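Local structure of ubiquitin conjugating enzyme (Plasmodium yoelii, 2PWQ) at residues A[71-76]-A[89-95]; A[59-65]-A[129-134]; A[38-44]-A[123-127]. The protein probably acts as an E2 ubiquitin-conjugating enzyme, accepting activated ubiquitin as a thioester and passing it on toward target proteins. All coordinates share one frame; numbering follows the deposited sequence.

Contact 1: A[71-76]-A[89-95]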
loop_
_atom_site.group_PDB
_atom_site.type_symbol
_atom_site.label_atom_id
_atom_site.label_comp_id
_atom_site.label_asym_id
_atom_site.label_seq_id
_atom_site.Cartn_x
_atom_site.Cartn_y
_atom_site.Cartn_z
ATOM N N HIS A 71 -3.015 -1.793 11.019
ATOM C CA HIS A 71 -3.958 -1.197 10.090
ATOM C C HIS A 71 -3.168 -0.068 9.466
ATOM O O HIS A 71 -2.808 0.934 10.160
ATOM C CB HIS A 71 -5.160 -0.634 10.851
ATOM C CG HIS A 71 -5.845 -1.630 11.732
ATOM N ND1 HIS A 71 -6.845 -2.470 11.271
ATOM C CD2 HIS A 71 -5.654 -1.948 13.036
ATOM C CE1 HIS A 71 -7.251 -3.250 12.262
ATOM N NE2 HIS A 71 -6.545 -2.952 13.342
ATOM N N PHE A 72 -2.841 -0.240 8.198
ATOM C CA PHE A 72 -1.978 0.678 7.462
ATOM C C PHE A 72 -2.703 1.551 6.437
ATOM O O PHE A 72 -3.372 1.061 5.493
ATOM C CB PHE A 72 -0.791 -0.087 6.798
ATOM C CG PHE A 72 0.052 -0.890 7.789
ATOM C CD1 PHE A 72 -0.289 -2.220 8.099
ATOM C CD2 PHE A 72 1.137 -0.297 8.464
ATOM C CE1 PHE A 72 0.457 -2.970 8.999
ATOM C CE2 PHE A 72 1.895 -1.048 9.397
ATOM C CZ PHE A 72 1.549 -2.359 9.678
ATOM N N THR A 73 -2.551 2.859 6.611
ATOM C CA THR A 73 -3.136 3.857 5.745
ATOM C C THR A 73 -2.130 4.231 4.696
ATOM O O THR A 73 -0.948 4.396 5.036
ATOM C CB THR A 73 -3.469 5.114 6.567
ATOM O OG1 THR A 73 -4.415 4.731 7.559
ATOM C CG2 THR A 73 -4.051 6.161 5.698
ATOM N N LEU A 74 -2.593 4.356 3.442
ATOM C CA LEU A 74 -1.764 4.787 2.316
ATOM C C LEU A 74 -2.429 5.974 1.600
ATOM O O LEU A 74 -3.625 6.185 1.727
ATOM C CB LEU A 74 -1.492 3.617 1.312
ATOM C CG LEU A 74 -0.869 2.296 1.813
ATOM C CD1 LEU A 74 -1.945 1.285 2.328
ATOM C CD2 LEU A 74 0.007 1.641 0.752
ATOM N N ALA A 75 -1.644 6.720 0.825
ATOM C CA ALA A 75 -2.122 7.839 0.020
ATOM C C ALA A 75 -2.028 7.410 -1.412
ATOM O O ALA A 75 -0.964 7.036 -1.847
ATOM C CB ALA A 75 -1.226 9.128 0.258
ATOM N N ILE A 76 -3.136 7.484 -2.134
ATOM C CA ILE A 76 -3.225 7.018 -3.528
ATOM C C ILE A 76 -3.535 8.198 -4.476
ATOM O O ILE A 76 -4.647 8.723 -4.485
ATOM C CB ILE A 76 -4.304 5.928 -3.657
ATOM C CG1 ILE A 76 -4.052 4.810 -2.630
ATOM C CG2 ILE A 76 -4.390 5.386 -5.132
ATOM C CD1 ILE A 76 -5.231 3.889 -2.414
ATOM N N ILE A 89 1.433 5.528 -5.131
ATOM C CA ILE A 89 1.054 5.068 -3.787
ATOM C C ILE A 89 2.243 5.220 -2.834
ATOM O O ILE A 89 3.394 4.937 -3.210
ATOM C CB ILE A 89 0.547 3.624 -3.784
ATOM C CG1 ILE A 89 -0.571 3.453 -4.813
ATOM C CG2 ILE A 89 0.027 3.228 -2.427
ATOM C CD1 ILE A 89 -1.064 2.033 -4.930
ATOM N N LYS A 90 1.965 5.694 -1.623
ATOM C CA LYS A 90 2.957 5.765 -0.552
ATOM C C LYS A 90 2.241 5.477 0.759
ATOM O O LYS A 90 1.038 5.714 0.887
ATOM C CB LYS A 90 3.612 7.140 -0.501
ATOM C CG LYS A 90 2.806 8.198 0.243
ATOM C CD LYS A 90 3.727 9.349 0.730
ATOM C CE LYS A 90 2.947 10.354 1.576
ATOM N NZ LYS A 90 1.879 11.055 0.803
ATOM N N PHE A 91 2.950 4.966 1.743
ATOM C CA PHE A 91 2.285 4.673 2.983
ATOM C C PHE A 91 2.134 6.000 3.710
ATOM O O PHE A 91 2.922 6.902 3.476
ATOM C CB PHE A 91 3.142 3.737 3.849
ATOM C CG PHE A 91 2.952 2.305 3.546
ATOM C CD1 PHE A 91 3.567 1.715 2.441
ATOM C CD2 PHE A 91 2.156 1.525 4.377
ATOM C CE1 PHE A 91 3.363 0.372 2.175
ATOM C CE2 PHE A 91 1.951 0.185 4.131
ATOM C CZ PHE A 91 2.564 -0.409 3.032
ATOM N N VAL A 92 1.104 6.117 4.544
ATOM C CA VAL A 92 0.956 7.262 5.434
ATOM C C VAL A 92 1.404 6.760 6.774
ATOM O O VAL A 92 2.251 7.403 7.450
ATOM C CB VAL A 92 -0.515 7.792 5.488
ATOM C CG1 VAL A 92 -0.754 8.780 6.729
ATOM C CG2 VAL A 92 -0.837 8.494 4.176
ATOM N N THR A 93 0.851 5.600 7.157
ATOM C CA THR A 93 1.200 4.976 8.429
ATOM C C THR A 93 2.692 4.656 8.395
ATOM O O THR A 93 3.239 4.174 7.388
ATOM C CB THR A 93 0.379 3.711 8.639
ATOM O OG1 THR A 93 -1.003 4.048 8.565
ATOM C CG2 THR A 93 0.618 3.098 9.990
ATOM N N LYS A 94 3.379 4.997 9.472
ATOM C CA LYS A 94 4.793 4.722 9.589
ATOM C C LYS A 94 4.978 3.229 9.820
ATOM O O LYS A 94 4.209 2.603 10.573
ATOM C CB LYS A 94 5.332 5.525 10.805
ATOM C CG LYS A 94 6.834 5.588 10.819
ATOM C CD LYS A 94 7.359 5.919 12.172
ATOM C CE LYS A 94 7.854 7.311 12.220
ATOM N NZ LYS A 94 8.583 7.911 11.036
ATOM N N ILE A 95 6.032 2.667 9.222
ATOM C CA ILE A 95 6.208 1.223 9.115
ATOM C C ILE A 95 7.708 0.901 8.948
ATOM O O ILE A 95 8.452 1.653 8.282
ATOM C CB ILE A 95 5.270 0.619 7.961
ATOM C CG1 ILE A 95 5.385 -0.914 7.831
ATOM C CG2 ILE A 95 5.528 1.312 6.584
ATOM C CD1 ILE A 95 4.476 -1.589 6.764
#
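L74 reaches across to F91 and I89, and its path shows how one aliphatic side chain can serve two neighbours. Its CB sits 3.3 Å from the carbonyl O of K90, close beside the backbone of the partner strand. CG then passes the rim of the F91 ring at CD2, and the CD2 methyl of L74 ends over the middle of that ring, 3.8 Å from its centroid and only 8° off the normal, a clean CH-pi contact. The same methyl meets CG2 of I89 at 3.6 Å, while the other, CD1, turns toward I59. The opposite face of the F91 ring is covered, off-centre, by CG2 of I95, and CB of F72 lies at its edge. F72 in turn carries CD1 of I95 over one face of its own ring.

The polar ladder changes character along the strands. A75 and K90 form a regular hydrogen-bonded pair, with A75 N 2.9 Å from K90 O. Beyond F91 one carbonyl does double duty: T73 O accepts V92 N at 2.7 Å and T93 N at 3.0 Å, both from the same face of its plane. With T93 OG1 anti to the carbonyl carbon (chi1 -57°), the hydroxyl oxygen accepts the N-H of T73. V92 and T93 opposite the single T73, both N-H groups on its carbonyl, match a classic beta bulge, here where the outermost strand of the four-stranded antiparallel meander ends, as in the ubiquitin-conjugating fold.

Contact 2: A[59-65]-A[129-134]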
loop_
_atom_site.group_PDB
_atom_site.type_symbol
_atom_site.label_atom_id
_atom_site.label_comp_id
_atom_site.label_asym_id
_atom_site.label_seq_id
_atom_site.Cartn_x
_atom_site.Cartn_y
_atom_site.Cartn_z
ATOM N N ILE A 59 -4.582 -1.124 4.186
ATOM C CA ILE A 59 -4.108 -2.513 4.111
ATOM C C ILE A 59 -3.969 -3.121 5.496
ATOM O O ILE A 59 -3.284 -2.561 6.401
ATOM C CB ILE A 59 -2.740 -2.671 3.393
ATOM C CG1 ILE A 59 -2.828 -2.295 1.922
ATOM C CG2 ILE A 59 -2.187 -4.101 3.554
ATOM C CD1 ILE A 59 -1.438 -2.083 1.326
ATOM N N LYS A 60 -4.592 -4.281 5.650
ATOM C CA LYS A 60 -4.459 -5.060 6.853
ATOM C C LYS A 60 -3.096 -5.725 6.876
ATOM O O LYS A 60 -2.696 -6.381 5.902
ATOM C CB LYS A 60 -5.560 -6.122 6.940
ATOM C CG LYS A 60 -5.596 -6.791 8.310
ATOM C CD LYS A 60 -6.650 -7.836 8.463
ATOM C CE LYS A 60 -6.077 -9.236 8.398
ATOM N NZ LYS A 60 -7.000 -10.174 9.156
ATOM N N GLY A 61 -2.387 -5.556 7.994
ATOM C CA GLY A 61 -1.140 -6.258 8.225
ATOM C C GLY A 61 -1.413 -7.762 8.324
ATOM O O GLY A 61 -2.233 -8.186 9.121
ATOM N N PRO A 62 -0.734 -8.568 7.494
ATOM C CA PRO A 62 -0.981 -10.022 7.456
ATOM C C PRO A 62 -0.672 -10.837 8.719
ATOM O O PRO A 62 0.343 -10.624 9.381
ATOM C CB PRO A 62 -0.132 -10.491 6.267
ATOM C CG PRO A 62 0.041 -9.295 5.428
ATOM C CD PRO A 62 0.242 -8.189 6.461
ATOM N N GLU A 63 -1.553 -11.781 9.040
ATOM C CA GLU A 63 -1.351 -12.690 10.169
ATOM C C GLU A 63 -0.045 -13.464 10.014
ATOM O O GLU A 63 0.463 -13.637 8.899
ATOM C CB GLU A 63 -2.528 -13.644 10.318
ATOM C CG GLU A 63 -3.875 -12.942 10.240
ATOM C CD GLU A 63 -4.274 -12.258 11.541
ATOM O OE1 GLU A 63 -4.081 -11.015 11.650
ATOM O OE2 GLU A 63 -4.800 -12.969 12.444
ATOM N N GLY A 64 0.505 -13.896 11.156
ATOM C CA GLY A 64 1.835 -14.492 11.224
ATOM C C GLY A 64 2.973 -13.703 10.597
ATOM O O GLY A 64 3.898 -14.303 10.073
ATOM N N THR A 65 2.912 -12.363 10.642
ATOM C CA THR A 65 4.039 -11.526 10.218
ATOM C C THR A 65 4.243 -10.506 11.317
ATOM O O THR A 65 3.395 -10.381 12.192
ATOM C CB THR A 65 3.763 -10.686 8.966
ATOM O OG1 THR A 65 2.864 -9.613 9.295
ATOM C CG2 THR A 65 3.220 -11.545 7.807
ATOM N N ILE A 129 0.949 -4.931 -2.488
ATOM C CA ILE A 129 1.744 -4.265 -1.477
ATOM C C ILE A 129 1.566 -5.072 -0.214
ATOM O O ILE A 129 2.539 -5.315 0.494
ATOM C CB ILE A 129 1.327 -2.784 -1.302
ATOM C CG1 ILE A 129 1.789 -1.999 -2.544
ATOM C CG2 ILE A 129 1.986 -2.153 -0.010
ATOM C CD1 ILE A 129 1.016 -0.727 -2.805
ATOM N N GLN A 130 0.346 -5.506 0.089
ATOM C CA GLN A 130 0.155 -6.358 1.250
ATOM C C GLN A 130 0.985 -7.662 1.136
ATOM O O GLN A 130 1.485 -8.200 2.152
ATOM C CB GLN A 130 -1.329 -6.666 1.416
ATOM C CG GLN A 130 -1.700 -7.573 2.590
ATOM C CD GLN A 130 -3.139 -8.011 2.518
ATOM O OE1 GLN A 130 -3.536 -8.600 1.525
ATOM N NE2 GLN A 130 -3.927 -7.747 3.573
ATOM N N ALA A 131 1.103 -8.191 -0.087
ATOM C CA ALA A 131 1.979 -9.349 -0.321
ATOM C C ALA A 131 3.417 -9.040 0.096
ATOM O O ALA A 131 4.037 -9.843 0.782
ATOM C CB ALA A 131 1.902 -9.864 -1.808
ATOM N N LEU A 132 3.933 -7.879 -0.317
ATOM C CA LEU A 132 5.237 -7.397 0.171
ATOM C C LEU A 132 5.397 -7.418 1.698
ATOM O O LEU A 132 6.450 -7.782 2.200
ATOM C CB LEU A 132 5.503 -6.003 -0.317
ATOM C CG LEU A 132 6.409 -5.866 -1.500
ATOM C CD1 LEU A 132 6.735 -4.419 -1.698
ATOM C CD2 LEU A 132 7.697 -6.707 -1.289
ATOM N N LEU A 133 4.360 -7.026 2.424
ATOM C CA LEU A 133 4.375 -7.076 3.895
ATOM C C LEU A 133 4.645 -8.507 4.370
ATOM O O LEU A 133 5.448 -8.761 5.294
ATOM C CB LEU A 133 3.042 -6.582 4.460
ATOM C CG LEU A 133 2.937 -5.087 4.846
ATOM C CD1 LEU A 133 3.913 -4.151 4.062
ATOM C CD2 LEU A 133 1.520 -4.619 4.745
ATOM N N SER A 134 3.945 -9.442 3.725
ATOM C CA SER A 134 4.122 -10.876 3.972
ATOM C C SER A 134 5.448 -11.425 3.553
ATOM O O SER A 134 5.869 -12.449 4.082
ATOM C CB SER A 134 3.080 -11.673 3.195
ATOM O OG SER A 134 1.894 -11.696 3.924
#
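The side-chain amide nitrogen NE2 of Q130 is shared between two acceptors, K60 O and, beyond these segments, the carboxylate OE1 of E42. The bond to K60 O is 3.0 Å long and nearly straight at 175°; it lies in the amide plane of Q130 and meets a lone pair in the carbonyl plane. Two partners on one NH2 should fix how the amide is turned. In the ubiquitin-conjugating fold, helix 122-134 lies against the antiparallel sheet, and here its last turns receive the end of strand 54-60 and the loop that follows.

Q130 gets to the strand by extension: CG stands anti to the backbone N (chi1 179°) and the chain stays straight beyond it. Its aliphatic part is used as well, for CG2 of I59 presses against Q130 CB at 3.4 Å. The two branches of I59 divide the helix between them: CG2 also meets CD2 of L133, while the I59 and I129 side chains cross at about a right angle, I59 CD1 lying 3.7 Å from I129 CG2.

Past G61 the contact passes to P62, whose ring rests against Q130, L133 and S134, with CD 3.8 Å from L133 CB. The loop is braced from within: T65 OG1 gives a 2.7 Å hydrogen bond to a lone pair of P62 O. The T65 methyl CG2 faces S134 CA, and S134 OG lies 3.3 Å from P62 CB.

Contact 3: A[38-44]-A[123-127]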
loop_
_atom_site.group_PDB
_atom_site.type_symbol
_atom_site.label_atom_id
_atom_site.label_comp_id
_atom_site.label_asym_id
_atom_site.label_seq_id
_atom_site.Cartn_x
_atom_site.Cartn_y
_atom_site.Cartn_z
ATOM N N GLU A 38 -15.888 -6.135 -2.244
ATOM C CA GLU A 38 -14.880 -7.114 -1.835
ATOM C C GLU A 38 -14.606 -7.186 -0.313
ATOM O O GLU A 38 -15.389 -6.667 0.494
ATOM C CB GLU A 38 -13.591 -6.843 -2.598
ATOM C CG GLU A 38 -13.285 -7.869 -3.640
ATOM C CD GLU A 38 -12.548 -9.091 -3.067
ATOM O OE1 GLU A 38 -12.674 -9.387 -1.842
ATOM O OE2 GLU A 38 -11.838 -9.763 -3.858
ATOM N N ASN A 39 -13.504 -7.835 0.074
ATOM C CA ASN A 39 -13.137 -7.981 1.485
ATOM C C ASN A 39 -12.432 -6.736 2.033
ATOM O O ASN A 39 -11.211 -6.600 1.928
ATOM C CB ASN A 39 -12.261 -9.214 1.690
ATOM C CG ASN A 39 -12.107 -9.584 3.162
ATOM O OD1 ASN A 39 -12.672 -8.934 4.058
ATOM N ND2 ASN A 39 -11.335 -10.640 3.419
ATOM N N VAL A 40 -13.227 -5.832 2.607
ATOM C CA VAL A 40 -12.728 -4.530 3.048
ATOM C C VAL A 40 -11.968 -4.634 4.380
ATOM O O VAL A 40 -11.369 -3.660 4.856
ATOM C CB VAL A 40 -13.861 -3.452 3.096
ATOM C CG1 VAL A 40 -14.650 -3.454 1.807
ATOM C CG2 VAL A 40 -14.795 -3.656 4.312
ATOM N N GLN A 41 -11.995 -5.827 4.970
ATOM C CA GLN A 41 -11.219 -6.091 6.161
ATOM C C GLN A 41 -9.751 -6.259 5.780
ATOM O O GLN A 41 -8.843 -5.952 6.563
ATOM C CB GLN A 41 -11.784 -7.280 6.937
ATOM C CG GLN A 41 -13.277 -7.126 7.323
ATOM C CD GLN A 41 -13.558 -5.921 8.252
ATOM O OE1 GLN A 41 -12.811 -5.657 9.200
ATOM N NE2 GLN A 41 -14.634 -5.186 7.963
ATOM N N GLU A 42 -9.520 -6.661 4.539
ATOM C CA GLU A 42 -8.179 -6.835 4.034
ATOM C C GLU A 42 -7.653 -5.610 3.315
ATOM O O GLU A 42 -6.540 -5.140 3.576
ATOM C CB GLU A 42 -8.137 -8.052 3.111
ATOM C CG GLU A 42 -8.433 -9.347 3.833
ATOM C CD GLU A 42 -7.272 -9.870 4.661
ATOM O OE1 GLU A 42 -6.098 -9.566 4.365
ATOM O OE2 GLU A 42 -7.530 -10.600 5.629
ATOM N N ILE A 43 -8.441 -5.141 2.359
ATOM C CA ILE A 43 -8.065 -4.050 1.492
ATOM C C ILE A 43 -9.305 -3.180 1.343
ATOM O O ILE A 43 -10.405 -3.645 0.968
ATOM C CB ILE A 43 -7.566 -4.500 0.078
ATOM C CG1 ILE A 43 -6.481 -5.610 0.132
ATOM C CG2 ILE A 43 -7.187 -3.302 -0.808
ATOM C CD1 ILE A 43 -5.043 -5.171 0.446
ATOM N N ASP A 44 -9.120 -1.909 1.665
ATOM C CA ASP A 44 -10.161 -0.908 1.504
ATOM C C ASP A 44 -9.549 0.337 0.850
ATOM O O ASP A 44 -8.317 0.481 0.786
ATOM C CB ASP A 44 -10.768 -0.601 2.867
ATOM C CG ASP A 44 -12.201 -0.068 2.791
ATOM O OD1 ASP A 44 -12.674 0.266 1.687
ATOM O OD2 ASP A 44 -12.864 0.015 3.862
ATOM N N ARG A 123 -7.173 -1.938 -6.157
ATOM C CA ARG A 123 -7.192 -3.037 -5.185
ATOM C C ARG A 123 -6.087 -4.073 -5.471
ATOM O O ARG A 123 -5.473 -4.649 -4.552
ATOM C CB ARG A 123 -8.542 -3.753 -5.178
ATOM C CG ARG A 123 -8.752 -4.538 -3.896
ATOM C CD ARG A 123 -10.094 -5.177 -3.773
ATOM N NE ARG A 123 -10.209 -5.817 -2.461
ATOM C CZ ARG A 123 -9.654 -6.981 -2.124
ATOM N NH1 ARG A 123 -8.965 -7.705 -2.999
ATOM N NH2 ARG A 123 -9.834 -7.454 -0.916
ATOM N N THR A 124 -5.831 -4.346 -6.739
ATOM C CA THR A 124 -4.784 -5.334 -6.987
ATOM C C THR A 124 -3.379 -4.709 -6.696
ATOM O O THR A 124 -2.493 -5.396 -6.178
ATOM C CB THR A 124 -4.976 -6.185 -8.319
ATOM O OG1 THR A 124 -4.873 -5.359 -9.480
ATOM C CG2 THR A 124 -6.373 -6.884 -8.330
ATOM N N ALA A 125 -3.197 -3.419 -6.971
ATOM C CA ALA A 125 -1.948 -2.718 -6.565
ATOM C C ALA A 125 -1.748 -2.812 -5.061
ATOM O O ALA A 125 -0.645 -3.068 -4.580
ATOM C CB ALA A 125 -1.937 -1.251 -7.019
ATOM N N LEU A 126 -2.836 -2.620 -4.328
ATOM C CA LEU A 126 -2.804 -2.732 -2.893
ATOM C C LEU A 126 -2.602 -4.152 -2.372
ATOM O O LEU A 126 -1.902 -4.344 -1.375
ATOM C CB LEU A 126 -4.046 -2.078 -2.256
ATOM C CG LEU A 126 -4.264 -0.579 -2.531
ATOM C CD1 LEU A 126 -5.608 -0.153 -1.966
ATOM C CD2 LEU A 126 -3.116 0.281 -1.991
ATOM N N LEU A 127 -3.242 -5.144 -3.004
ATOM C CA LEU A 127 -3.008 -6.542 -2.634
ATOM C C LEU A 127 -1.527 -6.890 -2.828
ATOM O O LEU A 127 -0.956 -7.638 -2.047
ATOM C CB LEU A 127 -3.836 -7.507 -3.491
ATOM C CG LEU A 127 -5.288 -7.824 -3.106
ATOM C CD1 LEU A 127 -5.907 -8.722 -4.206
ATOM C CD2 LEU A 127 -5.471 -8.492 -1.690
HETATM O O HOH W 1 -12.032 -4.606 -0.799
#
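E38 and I43 hold the guanidinium group of R123 between them, and the torsions of E38 and R123 bring their flat groups together. R123 runs out straight from the helix, CG anti to the backbone N (chi1 -160°) and the chain extended as far as NE; only the last turn, with chi4 at -77°, swings the flat group round. E38 bends at chi2 to meet it. Its carboxylate stacks on the guanidinium with the planes 8° apart, CD over the centre, and CB packs against R123 NE at 3.5 Å. On the opposite face I43 CB lies near the rim. Because E38 OE1 sits well out of the guanidinium plane, its salt bridge to R123 NH2, 3.6 Å away, rests on charge without a directed N-H. OE1 is also taken by the backbone, accepting N39 N at 2.6 Å on its anti lone pair.

These residues lie where the N-terminal helix of the ubiquitin-conjugating fold gives way to the first strand of the sheet; helix 122-134 packs against that sheet. N39 O, the turn's shared acceptor, receives E42 N and I43 N, and R123 NH2 adds a long third bond of 3.3 Å. That donor stands above the carbonyl plane, although the oxygen is in the plane of the guanidinium. At another edge position a water accepts from R123 NE at 2.7 Å and donates to I43 O.

The branches of I43 part over the helix. CG2 touches both R123 CG and L126 CB; CG1 meets L127 CD2 at 3.6 Å; and CD1 stops 3.7 Å from the backbone O of L126.

All three contacts belong to the same sheet, but only contacts 2 and 3 bring helix 122-134 onto it, at successive parts of that helix. Contact 1 is strand against strand, built on backbone pairing and stacked apolar groups; several of its buried side chains lie against the helix, F91 meeting I129 and I89 meeting A125 and L126. Contact 2 joins a similar apolar floor to a loop, adding across its segments a single hydrogen bond, from the side-chain amide of Q130 to a backbone carbonyl. Contact 3 is the most ionic, setting a partly exposed arginine and an exposed glutamate beside a buried isoleucine. E42 ties contacts 2 and 3 together through Q130, and I59 links contact 2 to contact 1 through L74.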